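Local coordinates for ATP-dependent helicase FUN30 (Saccharomyces cerevisiae S288c, PDB 5GN1), which remodels nucleosomes using ATP hydrolysis and promotes DNA end resection at double-strand breaks, and of which this chain is the C-terminal part of the ATPase domain, at residues Tyr66-Gln71 against Phe117-Asn122; Val73-Arg78 against Glu84-Ala89; Leu107-Ala110 against Leu115-Arg118; Thr127-Ala132 against Glu150-Met155; His320-Asn325 against Ser348-Asp353. One frame throughout, in Å; residues are numbered along the deposited sequence.

In the fold
Four of the five contacts lie in or against the helical part inserted between strand 49-56 and the remaining strands of the RecA-like sheet; contact 5 ties that lobe to the C-terminal helix 345-359. Contacts 1 and 3 are closest, with centres about 7 Å apart: they share Phe117 and Arg118, and Leu107 packs on Tyr66, Glu69 and Ile70. The centre of contact 4 lies about 17 Å from that of contact 1, joined to it through Arg118 and Tyr121. Contact 2, further along helix 60-82, also has its centre about 17 Å from that of contact 1 and meets contact 5 where Val73 packs on Glu352. Contacts 4 and 5 are about 36 Å apart between centres. None of the five includes a nucleotide.

Contact 1. Residues Tyr66-Gln71 against Phe117-Asn122; sequences YDKEIQ and FRNIYN
Lys68 NZ and Asn119 ND2 both donate to one water, each from 2.9 Å, and this shared water ties helix 60-82 to the loop that leads into helix 123-133. The two side chains approach from opposite directions. Lys68 leaves its helix with CG set anti to the carbonyl carbon and stays straight until a bend at chi3 (-55°), which turns the ammonium to the amide. At the end of this path Lys68 NZ also comes within 2.9 Å of Asn119 OD1, so both ends of the amide have the ammonium or its water close by.

The loop itself is held firmly. Arg118 NH1 donates to Tyr121 O at 2.9 Å with an N-H...O angle of 163°, bracing an inverse gamma turn centred on Tyr121; Asn122 then N-caps helix 123-133. The acceptor lies in the guanidinium plane, and the nitrogen sits in the carbonyl plane, on a lone pair. Asp123 pairs with NH2 of the same arginine. Asp157 takes the backbone N of Asn119, Ile120 and Tyr121, which probably positions the amide that meets the lysine.

Beside this polar pair, Glu69 OE2 comes obliquely to the Phe117 ring, 4.2 Å from Phe117 CE2. The contact is small and lies at the surface. A long lysine and a bridging water meeting a loop pinned by its own bonds are consistent with a contact that could tolerate small shifts.

Contact 2. Residues Val73-Arg78 against Glu84-Ala89; sequences VLEHKR and ELPKDA
The chain doubles back after helix 60-82, and the returning leg runs antiparallel along the helix: Arg78 and Glu84 have CA atoms 5.9 Å apart, Glu75 and Pro86 6.7 Å. This is a helix-loop-helix connection, the loop ending where Asp88 serves as N-cap of helix 89-94 through its OD2 and the backbone N of Glu91.

The ionic half of the contact is the salt bridge between Arg78 NE and Glu84 OE2, at 3.5 Å. The guanidinium and carboxylate planes lie 23° apart, yet only NE is near, and the methylene carbon Arg78 CD comes slightly closer, 3.4 Å from the same Glu84 OE2. Arg78 gets there by a bend at chi3 (-61°), which also lays its guanidinium over the helix backbone, with Leu74 O 3.9 Å from the plane and above its centre. The arginine also touches Tyr356 of helix 345-359. Glu84 reaches in with an extended chain beyond CG.

With an alanine in place of Arg78, Glu84 OE2 would probably be left without its mate on the helix, its carboxylate, which already lies close to that of Asp82, becoming freer to swing into solvent.

One turn earlier on the helix the contact is van der Waals only. Glu75 and the Pro86 ring cross obliquely, and Pro86 is also packed on Glu91, Lys92 and Leu95. The proline's CG rests against the glutamate, with Pro86 CG 4.1 Å from Glu75 CB and 4.0 Å from Glu75 OE1.

Contact 3. Residues Leu107-Ala110 against Leu115-Arg118; sequences LRKA and LLFR
Leu116 and Phe117 fold back onto Lys109 and Ala110, the last turn of helix 100-110: a tight reversal in which a short 3-10 turn returns the chain to the helix it has just left. Phe117 has CG anti to the carbonyl carbon (chi1 -64°), a setting that carries the ring to the helix end and presents its edge there. Ala110 N lies near the ring plane, 3.4 Å from Phe117 CE1; Ala110 CB, well off that plane, is 3.7 Å from Phe117 CZ.

Leu116 takes the same first torsion, and Leu116 CD1 rests against Lys109 O at 3.4 Å and Lys109 CB at 3.7 Å. The two side chains cross at about a right angle. Lys109, extended throughout beyond CG, passes the leucine with its base and leaves with its end. Leu116 and Lys109 also touch Gln213 of helix 212-224, while Phe117 rests on Ile65 of helix 60-82.

Trimmed to an alanine, Phe117 would probably open a gap between Ala110 CB and Ile65 and leave the helix end less closely held.

The far end of the lysine closes the loop through water: Lys109 NZ donates to it at 2.7 Å, and the water donates to Leu116 O at 3.2 Å.

Contact 4. Residues Thr127-Ala132 against Glu150-Met155; sequences TKMSDA and EDMSYM
Met152 carries nearly all of the apolar packing between these two segments. Its side chain is fully extended beyond CG (chi3 175°), a straight rod that reaches from helix 145-153 across to helix 123-133. At its end the methyl Met152 CE lies 3.9 Å from Met129 CB, and the same methyl is as far from Met129 O. Met129 offers its CB to the methyl, and its SD lies by Tyr121; the side chain also touches Cys164. Around the rod stand Ile126, Leu160 and Leu163, which make the setting a greasy one.

The sulfur makes a different kind of approach. Met152 SD sits 3.9 Å from Ser130 N and 4.2 Å from Ser130 CB, a plain van der Waals meeting with the helix backbone. Ser130 has OG in the crowded position (chi1 61°), close to Thr127 O and directed off the methionine, which leaves CB to face the sulfur.

No hydrogen bond crosses between the two segments, though just outside them Lys149 NZ reaches Thr127 OG1 from one helix to the other. Ser153 OG donates to Glu150 O at 2.9 Å, the donor tilted 23° from the carbonyl plane, and Ser153 O in turn accepts from Arg118 NE.

Two helices packed through one long apolar side chain, with polar ties at their flank and a third helix (157-166) closing over it, form a small helical bundle, consistent with the helical protrusion that Snf2-family enzymes carry on their second RecA-like lobe.

Contact 5. Residues His320-Asn325 against Ser348-Asp353; sequences HQLAKN and SDMLED
Leu322 and Met350 reach toward each other tip to tip: Leu322 CD1 meets Met350 CE at 3.8 Å and Met350 SD at 4.1 Å. The same methyl, Leu322 CD1, also touches Leu351 CD2 at 4.1 Å, so one methyl sits against two side chains of helix 345-359.

Met350 has CG anti to the backbone N (chi1 167°), and a bend at chi3 (72°) swings its methyl round to the leucine. Leu322 lies at the end of helix 315-322, just before Ala323 leaves helical backbone angles, and projects from that last turn across to the C-terminal helix. Leu351 is lodged more deeply, against Ile104 of helix 100-110 and against Lys318 and Ile319.

Further out, polar contacts are likely to contribute to placing the C-terminal helix. Asp349 bonds to Ser100 of helix 100-110; the pairs Asp353-Lys77 and Glu352-His76, toward helix 60-82, are modelled too short and are doubtful in detail.

Across the contact itself there is only apolar touching over a small area. Methyl contacts of this kind are only weakly directional, so the neighbouring helices probably share in setting the direction of helix 345-359, while the methyl cluster closes its side against the RecA-like lobe.

Contact 1. Residues Tyr66-Gln71 against Phe117-Asn122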
# COMPACT_ATOMS: atom_id res chain seq x y z
N TYR A 66 4.70 13.20 -4.49
CA TYR A 66 6.08 12.74 -4.53
C TYR A 66 7.06 13.91 -4.51
O TYR A 66 8.05 13.89 -3.77
CB TYR A 66 6.30 11.86 -5.78
CG TYR A 66 7.49 10.94 -5.70
CD1 TYR A 66 8.75 11.38 -6.06
CD2 TYR A 66 7.35 9.62 -5.28
CE1 TYR A 66 9.85 10.54 -5.99
CE2 TYR A 66 8.43 8.78 -5.21
CZ TYR A 66 9.68 9.24 -5.56
OH TYR A 66 10.78 8.42 -5.48
N ASP A 67 6.79 14.94 -5.31
CA ASP A 67 7.68 16.10 -5.38
C ASP A 67 7.77 16.82 -4.04
O ASP A 67 8.86 17.27 -3.65
CB ASP A 67 7.21 17.07 -6.47
CG ASP A 67 7.47 16.57 -7.89
OD1 ASP A 67 8.28 15.63 -8.09
OD2 ASP A 67 6.86 17.13 -8.83
N LYS A 68 6.65 16.93 -3.32
CA LYS A 68 6.67 17.50 -1.97
C LYS A 68 7.60 16.71 -1.06
O LYS A 68 8.40 17.29 -0.30
CB LYS A 68 5.27 17.52 -1.37
CG LYS A 68 4.42 18.73 -1.70
CD LYS A 68 3.06 18.65 -1.00
CE LYS A 68 2.32 17.35 -1.32
NZ LYS A 68 0.85 17.37 -1.01
N GLU A 69 7.50 15.38 -1.08
CA GLU A 69 8.37 14.55 -0.25
C GLU A 69 9.83 14.70 -0.66
O GLU A 69 10.73 14.68 0.19
CB GLU A 69 7.95 13.08 -0.34
CG GLU A 69 6.64 12.78 0.34
CD GLU A 69 6.67 13.10 1.83
OE1 GLU A 69 7.73 12.92 2.48
OE2 GLU A 69 5.62 13.55 2.35
N ILE A 70 10.09 14.79 -1.97
CA ILE A 70 11.46 14.94 -2.44
C ILE A 70 12.02 16.28 -1.99
O ILE A 70 13.22 16.38 -1.68
CB ILE A 70 11.54 14.77 -3.97
CG1 ILE A 70 11.35 13.30 -4.36
CG2 ILE A 70 12.88 15.28 -4.51
CD1 ILE A 70 12.57 12.41 -4.07
N GLN A 71 11.20 17.29 -1.88
CA GLN A 71 11.63 18.58 -1.40
C GLN A 71 12.05 18.46 0.08
O GLN A 71 13.06 18.99 0.45
CB GLN A 71 10.56 19.64 -1.58
CG GLN A 71 11.00 21.06 -1.22
CD GLN A 71 9.98 22.14 -1.56
OE1 GLN A 71 8.94 21.86 -2.17
NE2 GLN A 71 10.28 23.38 -1.18
N PHE A 117 -2.24 9.35 1.83
CA PHE A 117 -1.85 10.65 2.34
C PHE A 117 -3.11 11.46 2.61
O PHE A 117 -4.18 11.17 2.07
CB PHE A 117 -0.97 11.43 1.35
CG PHE A 117 0.35 10.78 1.06
CD1 PHE A 117 0.43 9.73 0.15
CD2 PHE A 117 1.50 11.20 1.70
CE1 PHE A 117 1.64 9.11 -0.10
CE2 PHE A 117 2.72 10.59 1.45
CZ PHE A 117 2.79 9.55 0.54
N ARG A 118 -2.98 12.48 3.45
CA ARG A 118 -4.07 13.40 3.69
C ARG A 118 -3.81 14.65 2.85
O ARG A 118 -2.89 15.42 3.16
CB ARG A 118 -4.17 13.79 5.18
CG ARG A 118 -5.37 14.70 5.49
CD ARG A 118 -5.58 14.89 7.01
NE ARG A 118 -4.52 15.68 7.64
CZ ARG A 118 -4.49 17.01 7.69
NH1 ARG A 118 -5.47 17.72 7.13
NH2 ARG A 118 -3.49 17.64 8.30
N ASN A 119 -4.56 14.79 1.76
CA ASN A 119 -4.71 16.02 0.98
C ASN A 119 -6.11 16.46 0.61
O ASN A 119 -6.39 17.66 0.56
CB ASN A 119 -4.04 15.72 -0.37
CG ASN A 119 -2.54 15.61 -0.27
OD1 ASN A 119 -1.82 16.61 -0.14
ND2 ASN A 119 -2.06 14.38 -0.35
N ILE A 120 -7.02 15.50 0.42
CA ILE A 120 -8.40 15.85 0.11
C ILE A 120 -9.01 16.37 1.40
O ILE A 120 -9.67 17.42 1.42
CB ILE A 120 -9.15 14.62 -0.43
CG1 ILE A 120 -8.56 14.22 -1.79
CG2 ILE A 120 -10.64 14.89 -0.53
CD1 ILE A 120 -9.08 12.90 -2.31
N TYR A 121 -8.78 15.66 2.51
CA TYR A 121 -9.29 16.07 3.82
C TYR A 121 -8.32 17.07 4.45
O TYR A 121 -7.62 16.79 5.42
CB TYR A 121 -9.50 14.84 4.70
CG TYR A 121 -10.60 13.90 4.25
CD1 TYR A 121 -10.34 12.88 3.33
CD2 TYR A 121 -11.89 14.01 4.75
CE1 TYR A 121 -11.34 12.02 2.92
CE2 TYR A 121 -12.89 13.15 4.35
CZ TYR A 121 -12.61 12.15 3.42
OH TYR A 121 -13.59 11.27 3.01
N ASN A 122 -8.26 18.26 3.86
CA ASN A 122 -7.36 19.31 4.27
C ASN A 122 -7.72 19.91 5.63
O ASN A 122 -8.76 19.66 6.13
CB ASN A 122 -7.29 20.39 3.23
CG ASN A 122 -8.62 21.05 3.01
OD1 ASN A 122 -9.31 21.35 3.94
ND2 ASN A 122 -8.98 21.24 1.79
O HOH W 1 0.63 15.01 0.62

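Contact 2. Residues Val73-Arg78 against Glu84-Ala89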
# COMPACT_ATOMS: atom_id res chain seq x y z
N VAL A 73 13.10 15.73 1.49
CA VAL A 73 14.34 14.96 1.42
C VAL A 73 15.53 15.87 1.17
O VAL A 73 16.60 15.71 1.77
CB VAL A 73 14.24 13.87 0.32
CG1 VAL A 73 15.59 13.22 0.13
CG2 VAL A 73 13.20 12.82 0.70
N LEU A 74 15.36 16.84 0.26
CA LEU A 74 16.43 17.80 -0.02
C LEU A 74 16.72 18.66 1.20
O LEU A 74 17.88 18.83 1.59
CB LEU A 74 16.04 18.67 -1.21
CG LEU A 74 15.82 17.95 -2.54
CD1 LEU A 74 15.38 18.94 -3.63
CD2 LEU A 74 17.07 17.18 -2.94
N GLU A 75 15.67 19.23 1.80
CA GLU A 75 15.86 20.06 2.99
C GLU A 75 16.45 19.26 4.13
O GLU A 75 17.29 19.78 4.89
CB GLU A 75 14.53 20.69 3.40
CG GLU A 75 13.98 21.64 2.36
CD GLU A 75 12.53 21.96 2.57
OE1 GLU A 75 11.90 21.36 3.48
OE2 GLU A 75 12.01 22.81 1.82
N HIS A 76 16.04 17.99 4.27
CA HIS A 76 16.59 17.13 5.32
C HIS A 76 18.04 16.78 5.04
O HIS A 76 18.89 16.84 5.94
CB HIS A 76 15.72 15.86 5.45
CG HIS A 76 16.27 14.83 6.39
ND1 HIS A 76 16.79 13.63 5.95
CD2 HIS A 76 16.34 14.79 7.74
CE1 HIS A 76 17.18 12.91 6.98
NE2 HIS A 76 16.92 13.59 8.09
N LYS A 77 18.34 16.44 3.81
CA LYS A 77 19.69 16.05 3.47
C LYS A 77 20.72 17.18 3.54
O LYS A 77 21.86 16.96 3.80
CB LYS A 77 19.69 15.34 2.15
CG LYS A 77 20.98 14.65 1.82
CD LYS A 77 21.19 13.42 2.65
CE LYS A 77 22.56 12.89 2.36
NZ LYS A 77 22.96 11.78 3.22
N ARG A 78 20.28 18.39 3.33
CA ARG A 78 21.20 19.52 3.43
C ARG A 78 21.46 19.88 4.89
O ARG A 78 22.59 20.23 5.24
CB ARG A 78 20.64 20.71 2.66
CG ARG A 78 20.70 20.53 1.14
CD ARG A 78 20.53 21.85 0.41
NE ARG A 78 19.24 22.46 0.70
CZ ARG A 78 18.18 22.41 -0.10
NH1 ARG A 78 18.27 21.78 -1.27
NH2 ARG A 78 17.05 22.99 0.26
N GLU A 84 22.05 23.55 6.98
CA GLU A 84 21.16 24.56 6.44
C GLU A 84 19.73 24.14 6.79
O GLU A 84 19.36 22.97 6.65
CB GLU A 84 21.26 24.73 4.88
CG GLU A 84 22.58 24.36 4.15
CD GLU A 84 22.46 24.33 2.60
OE1 GLU A 84 23.37 23.81 1.94
OE2 GLU A 84 21.46 24.75 2.02
N LEU A 85 18.93 25.10 7.25
CA LEU A 85 17.55 24.90 7.62
C LEU A 85 16.64 25.68 6.69
O LEU A 85 17.02 26.75 6.20
CB LEU A 85 17.29 25.34 9.08
CG LEU A 85 17.63 24.41 10.25
CD1 LEU A 85 18.98 23.72 10.10
CD2 LEU A 85 17.60 25.21 11.54
N PRO A 86 15.40 25.28 6.56
CA PRO A 86 14.41 26.00 5.76
C PRO A 86 13.99 27.38 6.30
O PRO A 86 13.61 27.55 7.45
CB PRO A 86 13.21 25.04 5.80
CG PRO A 86 13.79 23.71 6.12
CD PRO A 86 15.23 23.83 6.41
N LYS A 87 14.02 28.39 5.44
CA LYS A 87 13.65 29.70 5.95
C LYS A 87 12.16 29.81 6.22
O LYS A 87 11.75 30.57 7.05
CB LYS A 87 14.14 30.87 5.05
CG LYS A 87 15.56 31.03 4.77
CD LYS A 87 16.09 32.39 4.72
CE LYS A 87 16.10 33.08 5.95
NZ LYS A 87 17.36 33.32 6.49
N ASP A 88 11.36 28.95 5.59
CA ASP A 88 9.90 28.90 5.79
C ASP A 88 9.67 28.16 7.13
O ASP A 88 10.23 27.09 7.37
CB ASP A 88 9.26 28.17 4.66
CG ASP A 88 7.77 28.03 4.82
OD1 ASP A 88 7.05 28.99 4.50
OD2 ASP A 88 7.31 26.95 5.25
N ALA A 89 8.84 28.74 7.99
CA ALA A 89 8.66 28.22 9.32
C ALA A 89 8.08 26.84 9.40
O ALA A 89 8.58 26.01 10.12
CB ALA A 89 7.81 29.18 10.11

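Contact 3. Residues Leu107-Ala110 against Leu115-Arg118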
# COMPACT_ATOMS: atom_id res chain seq x y z
N LEU A 107 7.97 8.20 0.37
CA LEU A 107 8.18 8.04 -1.07
C LEU A 107 7.59 6.73 -1.57
O LEU A 107 7.00 6.68 -2.66
CB LEU A 107 9.66 8.12 -1.43
CG LEU A 107 10.41 9.44 -1.17
CD1 LEU A 107 11.89 9.26 -1.40
CD2 LEU A 107 9.86 10.58 -2.01
N ARG A 108 7.76 5.65 -0.80
CA ARG A 108 7.18 4.37 -1.18
C ARG A 108 5.66 4.47 -1.31
O ARG A 108 5.08 4.03 -2.30
CB ARG A 108 7.58 3.29 -0.17
CG ARG A 108 9.09 3.00 -0.21
CD ARG A 108 9.51 1.96 0.83
NE ARG A 108 8.80 0.70 0.66
CZ ARG A 108 8.81 -0.28 1.56
NH1 ARG A 108 9.50 -0.15 2.68
NH2 ARG A 108 8.11 -1.40 1.35
N LYS A 109 5.01 5.08 -0.31
CA LYS A 109 3.55 5.22 -0.34
C LYS A 109 3.09 6.10 -1.50
O LYS A 109 2.06 5.83 -2.13
CB LYS A 109 3.06 5.79 0.99
CG LYS A 109 3.20 4.81 2.13
CD LYS A 109 2.89 5.48 3.47
CE LYS A 109 2.74 4.43 4.56
NZ LYS A 109 2.50 5.10 5.87
N ALA A 110 3.83 7.18 -1.79
CA ALA A 110 3.43 8.04 -2.90
C ALA A 110 3.54 7.32 -4.24
O ALA A 110 2.75 7.59 -5.15
CB ALA A 110 4.28 9.32 -2.89
N LEU A 115 -4.26 8.15 -1.84
CA LEU A 115 -5.10 8.08 -0.65
C LEU A 115 -4.37 7.53 0.56
O LEU A 115 -5.00 7.34 1.60
CB LEU A 115 -6.36 7.25 -0.91
CG LEU A 115 -7.29 7.80 -2.00
CD1 LEU A 115 -8.58 6.96 -2.09
CD2 LEU A 115 -7.60 9.29 -1.78
N LEU A 116 -3.08 7.23 0.43
CA LEU A 116 -2.22 6.93 1.57
C LEU A 116 -1.73 8.20 2.25
O LEU A 116 -0.87 8.12 3.14
CB LEU A 116 -1.03 6.08 1.12
CG LEU A 116 -1.35 4.71 0.53
CD1 LEU A 116 -0.09 4.10 -0.09
CD2 LEU A 116 -1.98 3.81 1.60
N PHE A 117 -2.24 9.35 1.83
CA PHE A 117 -1.85 10.65 2.34
C PHE A 117 -3.11 11.46 2.61
O PHE A 117 -4.18 11.17 2.07
CB PHE A 117 -0.97 11.43 1.35
CG PHE A 117 0.35 10.78 1.06
CD1 PHE A 117 0.43 9.73 0.15
CD2 PHE A 117 1.50 11.20 1.70
CE1 PHE A 117 1.64 9.11 -0.10
CE2 PHE A 117 2.72 10.59 1.45
CZ PHE A 117 2.79 9.55 0.54
N ARG A 118 -2.98 12.48 3.45
CA ARG A 118 -4.07 13.40 3.69
C ARG A 118 -3.81 14.65 2.85
O ARG A 118 -2.89 15.42 3.16
CB ARG A 118 -4.17 13.79 5.18
CG ARG A 118 -5.37 14.70 5.49
CD ARG A 118 -5.58 14.89 7.01
NE ARG A 118 -4.52 15.68 7.64
CZ ARG A 118 -4.49 17.01 7.69
NH1 ARG A 118 -5.47 17.72 7.13
NH2 ARG A 118 -3.49 17.64 8.30
O HOH W 2 0.01 5.90 5.20

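Contact 4. Residues Thr127-Ala132 against Glu150-Met155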
# COMPACT_ATOMS: atom_id res chain seq x y z
N THR A 127 -11.42 20.21 10.32
CA THR A 127 -11.93 21.10 11.35
C THR A 127 -13.42 20.96 11.37
O THR A 127 -13.98 20.71 12.39
CB THR A 127 -11.55 22.54 11.04
OG1 THR A 127 -10.14 22.69 11.14
CG2 THR A 127 -12.19 23.45 12.00
N LYS A 128 -14.06 21.00 10.22
CA LYS A 128 -15.51 20.84 10.17
C LYS A 128 -15.94 19.43 10.56
O LYS A 128 -17.02 19.26 11.14
CB LYS A 128 -16.04 21.20 8.78
CG LYS A 128 -15.39 22.45 8.14
CD LYS A 128 -15.34 23.66 9.10
CE LYS A 128 -14.01 24.41 8.95
NZ LYS A 128 -13.92 25.67 9.78
N MET A 129 -15.14 18.41 10.25
CA MET A 129 -15.52 17.04 10.62
C MET A 129 -15.36 16.81 12.12
O MET A 129 -16.13 16.05 12.73
CB MET A 129 -14.67 16.02 9.86
CG MET A 129 -14.79 16.06 8.37
SD MET A 129 -13.54 15.01 7.59
CE MET A 129 -13.98 13.43 8.28
N SER A 130 -14.37 17.46 12.70
CA SER A 130 -14.21 17.35 14.12
C SER A 130 -15.35 18.01 14.88
O SER A 130 -15.90 17.39 15.77
CB SER A 130 -12.88 17.90 14.55
OG SER A 130 -12.72 19.23 14.24
N ASP A 131 -15.76 19.21 14.51
CA ASP A 131 -16.87 19.85 15.19
C ASP A 131 -18.08 18.97 15.01
O ASP A 131 -18.83 18.73 15.91
CB ASP A 131 -17.15 21.24 14.59
CG ASP A 131 -18.55 21.77 14.93
OD1 ASP A 131 -19.46 21.70 14.09
OD2 ASP A 131 -18.74 22.27 16.06
N ALA A 132 -18.21 18.47 13.81
CA ALA A 132 -19.30 17.64 13.39
C ALA A 132 -19.50 16.31 14.09
O ALA A 132 -20.60 15.98 14.42
CB ALA A 132 -19.12 17.39 11.91
N GLU A 150 -6.88 16.81 16.10
CA GLU A 150 -5.50 16.36 16.09
C GLU A 150 -5.41 14.90 15.66
O GLU A 150 -4.51 14.53 14.91
CB GLU A 150 -4.86 16.56 17.46
CG GLU A 150 -3.34 16.55 17.42
CD GLU A 150 -2.72 16.61 18.80
OE1 GLU A 150 -3.48 16.47 19.79
OE2 GLU A 150 -1.49 16.80 18.90
N ASP A 151 -6.34 14.06 16.14
CA ASP A 151 -6.38 12.67 15.71
C ASP A 151 -6.59 12.57 14.20
O ASP A 151 -5.91 11.80 13.52
CB ASP A 151 -7.50 11.91 16.44
CG ASP A 151 -7.10 11.45 17.84
OD1 ASP A 151 -6.00 11.82 18.32
OD2 ASP A 151 -7.89 10.72 18.47
N MET A 152 -7.55 13.34 13.68
CA MET A 152 -7.81 13.34 12.24
C MET A 152 -6.61 13.83 11.44
O MET A 152 -6.33 13.30 10.36
CB MET A 152 -9.03 14.19 11.93
CG MET A 152 -10.34 13.54 12.32
SD MET A 152 -11.71 14.70 12.12
CE MET A 152 -13.08 13.65 12.49
N SER A 153 -5.90 14.84 11.94
CA SER A 153 -4.76 15.39 11.19
C SER A 153 -3.68 14.35 10.91
O SER A 153 -2.89 14.54 9.98
CB SER A 153 -4.13 16.56 11.93
OG SER A 153 -3.15 16.13 12.88
N TYR A 154 -3.62 13.27 11.68
CA TYR A 154 -2.64 12.22 11.46
C TYR A 154 -3.18 11.06 10.64
O TYR A 154 -2.43 10.12 10.36
CB TYR A 154 -2.13 11.68 12.80
CG TYR A 154 -1.29 12.69 13.53
CD1 TYR A 154 -0.04 13.05 13.07
CD2 TYR A 154 -1.76 13.29 14.69
CE1 TYR A 154 0.74 13.97 13.74
CE2 TYR A 154 -1.00 14.22 15.37
CZ TYR A 154 0.24 14.56 14.89
OH TYR A 154 0.99 15.48 15.58
N MET A 155 -4.45 11.09 10.25
CA MET A 155 -5.01 10.03 9.43
C MET A 155 -4.86 10.36 7.95
O MET A 155 -4.61 11.51 7.57
CB MET A 155 -6.49 9.81 9.78
CG MET A 155 -6.69 9.40 11.25
SD MET A 155 -8.43 9.50 11.77
CE MET A 155 -9.21 8.35 10.69

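Contact 5. Residues His320-Asn325 against Ser348-Asp353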
# COMPACT_ATOMS: atom_id res chain seq x y z
N HIS A 320 14.11 -1.98 -6.45
CA HIS A 320 14.29 -3.14 -7.34
C HIS A 320 15.76 -3.42 -7.61
O HIS A 320 16.19 -4.58 -7.63
CB HIS A 320 13.54 -2.90 -8.65
CG HIS A 320 13.54 -4.08 -9.58
ND1 HIS A 320 13.20 -5.36 -9.17
CD2 HIS A 320 13.84 -4.18 -10.89
CE1 HIS A 320 13.29 -6.19 -10.19
NE2 HIS A 320 13.68 -5.50 -11.25
N GLN A 321 16.57 -2.36 -7.80
CA GLN A 321 17.99 -2.54 -8.12
C GLN A 321 18.76 -3.11 -6.94
O GLN A 321 19.64 -3.96 -7.13
CB GLN A 321 18.62 -1.21 -8.53
CG GLN A 321 18.15 -0.63 -9.85
CD GLN A 321 18.41 0.87 -9.95
OE1 GLN A 321 19.36 1.40 -9.36
NE2 GLN A 321 17.54 1.56 -10.69
N LEU A 322 18.47 -2.64 -5.73
CA LEU A 322 19.32 -2.88 -4.57
C LEU A 322 18.79 -3.97 -3.65
O LEU A 322 19.48 -4.31 -2.68
CB LEU A 322 19.49 -1.59 -3.77
CG LEU A 322 20.37 -0.55 -4.47
CD1 LEU A 322 19.99 0.83 -3.99
CD2 LEU A 322 21.84 -0.84 -4.20
N ALA A 323 17.60 -4.51 -3.92
CA ALA A 323 17.03 -5.53 -3.04
C ALA A 323 17.97 -6.72 -2.92
O ALA A 323 18.60 -7.14 -3.90
CB ALA A 323 15.66 -5.98 -3.59
N LYS A 324 18.12 -7.21 -1.71
CA LYS A 324 19.01 -8.34 -1.54
C LYS A 324 18.41 -9.57 -0.90
O LYS A 324 17.93 -9.53 0.20
CB LYS A 324 20.19 -7.92 -0.67
CG LYS A 324 21.08 -6.94 -1.28
CD LYS A 324 22.20 -6.53 -0.40
CE LYS A 324 23.07 -5.59 -1.03
NZ LYS A 324 24.16 -5.15 -0.22
N ASN A 325 18.66 -10.65 -1.61
CA ASN A 325 18.11 -11.96 -1.26
C ASN A 325 18.83 -12.53 -0.04
O ASN A 325 20.05 -12.67 -0.04
CB ASN A 325 18.26 -12.89 -2.47
CG ASN A 325 17.54 -14.21 -2.29
OD1 ASN A 325 16.59 -14.33 -1.52
ND2 ASN A 325 18.00 -15.22 -3.01
N SER A 348 17.83 2.70 4.85
CA SER A 348 17.11 3.93 4.62
C SER A 348 18.11 5.05 4.31
O SER A 348 17.87 5.87 3.42
CB SER A 348 16.28 4.30 5.83
OG SER A 348 15.20 3.43 5.94
N ASP A 349 19.22 5.09 5.05
CA ASP A 349 20.26 6.09 4.79
C ASP A 349 20.80 5.95 3.37
O ASP A 349 20.96 6.94 2.66
CB ASP A 349 21.39 5.96 5.82
CG ASP A 349 21.03 6.51 7.22
OD1 ASP A 349 20.01 7.23 7.36
OD2 ASP A 349 21.79 6.25 8.17
N MET A 350 21.08 4.71 2.95
CA MET A 350 21.61 4.49 1.60
C MET A 350 20.61 4.90 0.52
O MET A 350 20.99 5.51 -0.50
CB MET A 350 22.00 3.03 1.44
CG MET A 350 22.26 2.64 -0.00
SD MET A 350 21.86 0.92 -0.31
CE MET A 350 20.08 0.94 -0.24
N LEU A 351 19.33 4.55 0.69
CA LEU A 351 18.33 4.96 -0.29
C LEU A 351 18.19 6.47 -0.34
O LEU A 351 18.06 7.05 -1.43
CB LEU A 351 16.99 4.28 0.01
CG LEU A 351 16.97 2.82 -0.45
CD1 LEU A 351 15.80 2.03 0.14
CD2 LEU A 351 16.93 2.78 -1.99
N GLU A 352 18.21 7.13 0.82
CA GLU A 352 18.12 8.59 0.82
C GLU A 352 19.32 9.22 0.11
O GLU A 352 19.17 10.22 -0.60
CB GLU A 352 17.99 9.12 2.25
CG GLU A 352 17.63 10.60 2.27
CD GLU A 352 17.72 11.23 3.64
OE1 GLU A 352 18.45 10.72 4.50
OE2 GLU A 352 17.04 12.26 3.83
N ASP A 353 20.48 8.66 0.31
CA ASP A 353 21.65 9.20 -0.34
C ASP A 353 21.53 9.06 -1.87
O ASP A 353 21.74 10.01 -2.57
CB ASP A 353 22.91 8.50 0.12
CG ASP A 353 23.25 8.75 1.58
OD1 ASP A 353 22.68 9.63 2.18
OD2 ASP A 353 24.07 8.05 2.11